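Local coordinates for protein Tas1 (Pseudomonas aeruginosa, PDB 6OX6) that pyrophosphorylates adenosine nucleotides to make (p)ppApp, acting as a type VI secreted toxin that depletes ADP and ATP in competitor bacteria, at residues G276-A281 / N310-E315. Numbering follows the deposited sequence.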
loop_
_atom_site.group_PDB
_atom_site.type_symbol
_atom_site.label_atom_id
_atom_site.label_comp_id
_atom_site.label_asym_id
_atom_site.label_seq_id
_atom_site.Cartn_x
_atom_site.Cartn_y
_atom_site.Cartn_z
ATOM N N GLY A 276 -18.466 -13.058 -0.014
ATOM C CA GLY A 276 -17.076 -13.118 0.377
ATOM C C GLY A 276 -16.821 -13.147 1.866
ATOM O O GLY A 276 -17.717 -13.438 2.663
ATOM N N ARG A 277 -15.575 -12.905 2.246
ATOM C CA ARG A 277 -15.203 -12.932 3.651
ATOM C C ARG A 277 -14.390 -11.710 4.035
ATOM O O ARG A 277 -13.821 -11.031 3.181
ATOM C CB ARG A 277 -14.419 -14.206 3.972
ATOM C CG ARG A 277 -13.611 -14.131 5.257
ATOM C CD ARG A 277 -12.399 -15.046 5.202
ATOM N NE ARG A 277 -12.726 -16.410 5.608
ATOM C CZ ARG A 277 -11.981 -17.144 6.428
ATOM N NH1 ARG A 277 -12.355 -18.378 6.743
ATOM N NH2 ARG A 277 -10.860 -16.647 6.934
ATOM N N VAL A 278 -14.360 -11.412 5.330
ATOM C CA VAL A 278 -13.626 -10.254 5.825
ATOM C C VAL A 278 -12.612 -10.883 6.770
ATOM O O VAL A 278 -12.973 -11.626 7.683
ATOM C CB VAL A 278 -14.578 -9.184 6.392
ATOM C CG1 VAL A 278 -13.790 -8.101 7.110
ATOM C CG2 VAL A 278 -15.428 -8.588 5.280
ATOM N N ALA A 279 -11.338 -10.578 6.545
ATOM C CA ALA A 279 -10.272 -10.911 7.477
ATOM C C ALA A 279 -10.058 -9.666 8.324
ATOM O O ALA A 279 -9.453 -8.687 7.874
ATOM C CB ALA A 279 -9.000 -11.350 6.752
ATOM N N LYS A 280 -10.606 -9.687 9.536
ATOM C CA LYS A 280 -10.403 -8.607 10.485
ATOM C C LYS A 280 -9.065 -8.794 11.181
ATOM O O LYS A 280 -8.551 -9.904 11.285
ATOM C CB LYS A 280 -11.532 -8.573 11.515
ATOM C CG LYS A 280 -12.936 -8.411 10.944
ATOM C CD LYS A 280 -13.945 -8.331 12.098
ATOM C CE LYS A 280 -15.388 -8.209 11.627
ATOM N NZ LYS A 280 -15.659 -9.156 10.514
ATOM N N ALA A 281 -8.505 -7.699 11.666
ATOM C CA ALA A 281 -7.192 -7.705 12.289
ATOM C C ALA A 281 -7.247 -6.809 13.515
ATOM O O ALA A 281 -8.089 -5.913 13.589
ATOM C CB ALA A 281 -6.115 -7.199 11.318
ATOM N N ASN A 310 -8.624 -3.909 7.565
ATOM C CA ASN A 310 -9.069 -5.267 7.298
ATOM C C ASN A 310 -8.953 -5.544 5.805
ATOM O O ASN A 310 -8.516 -4.699 5.021
ATOM C CB ASN A 310 -10.489 -5.525 7.818
ATOM C CG ASN A 310 -11.493 -4.544 7.288
ATOM O OD1 ASN A 310 -11.615 -4.356 6.073
ATOM N ND2 ASN A 310 -12.289 -3.965 8.192
ATOM N N THR A 311 -9.300 -6.757 5.427
ATOM C CA THR A 311 -9.231 -7.211 4.050
ATOM C C THR A 311 -10.568 -7.833 3.681
ATOM O O THR A 311 -11.116 -8.639 4.445
ATOM C CB THR A 311 -8.095 -8.257 3.843
ATOM O OG1 THR A 311 -6.843 -7.732 4.308
ATOM C CG2 THR A 311 -7.948 -8.619 2.378
ATOM N N ILE A 312 -11.079 -7.480 2.507
ATOM C CA ILE A 312 -12.260 -8.124 1.958
ATOM C C ILE A 312 -11.819 -9.077 0.855
ATOM O O ILE A 312 -11.141 -8.680 -0.101
ATOM C CB ILE A 312 -13.270 -7.096 1.442
ATOM C CG1 ILE A 312 -13.710 -6.172 2.583
ATOM C CG2 ILE A 312 -14.437 -7.798 0.805
ATOM C CD1 ILE A 312 -14.615 -5.022 2.142
ATOM N N ILE A 313 -12.171 -10.343 0.998
ATOM C CA ILE A 313 -11.809 -11.360 0.014
ATOM C C ILE A 313 -13.086 -11.740 -0.706
ATOM O O ILE A 313 -14.037 -12.218 -0.078
ATOM C CB ILE A 313 -11.141 -12.586 0.665
ATOM C CG1 ILE A 313 -9.862 -12.177 1.402
ATOM C CG2 ILE A 313 -10.845 -13.684 -0.364
ATOM C CD1 ILE A 313 -10.071 -11.994 2.896
ATOM N N VAL A 314 -13.127 -11.495 -2.017
ATOM C CA VAL A 314 -14.269 -11.863 -2.844
ATOM C C VAL A 314 -13.725 -12.453 -4.132
ATOM O O VAL A 314 -12.542 -12.323 -4.444
ATOM C CB VAL A 314 -15.202 -10.663 -3.130
ATOM C CG1 VAL A 314 -15.997 -10.278 -1.870
ATOM C CG2 VAL A 314 -14.398 -9.461 -3.631
ATOM N N GLU A 315 -14.599 -13.109 -4.888
ATOM C CA GLU A 315 -14.170 -13.675 -6.159
ATOM C C GLU A 315 -13.741 -12.569 -7.118
ATOM O O GLU A 315 -14.089 -11.393 -6.950
ATOM C CB GLU A 315 -15.283 -14.522 -6.764
ATOM C CG GLU A 315 -15.624 -15.704 -5.893
ATOM C CD GLU A 315 -14.457 -16.697 -5.764
ATOM O OE1 GLU A 315 -13.591 -16.758 -6.675
ATOM O OE2 GLU A 315 -14.407 -17.415 -4.741
#
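Arg277 and Ile313 face each other as a hydrogen-bonded pair of two antiparallel strands, 277-280 and 308-313, at one edge of the mixed beta-sheet of the toxin domain. The axes of strand segments 277-280 and 310-313 approach to 4.7 Å, and within this chain 277-280 is an outermost strand.

Four backbone bonds fix the register. Arg277 N gives to Ile313 O, and Ile313 N returns a nearly straight bond (174° at the hydrogen) to Arg277 O, 2.8 Å away. Ala279 repeats the reciprocal pattern with Thr311; there Thr311 N stands 27° off the carbonyl plane of Ala279 O, at 3.1 Å. Between the two pairs, Val278 CA comes 3.3 Å from Thr311 O in a CA-H...O contact.

Apolar contacts occupy both faces. Val278 and Ile312 project from the same face with their branches alongside, Val278 CG2 4.0 Å from Ile312 CG1; helix 256-273 packs against Val278, and Val322 of helix 319-328 against Ile312. On the opposite face Ala279 CB meets Ile313 CD1, and helix 376-383 adds Leu382 and Leu383.

Asn310 directs its amide to helix 256-273, where Asp264 OD1 accepts a hydrogen bond from ND2. A chi1 of 55° places CG on the side of that helix. Asn310 CB itself rests 3.3 Å from Ala279 O.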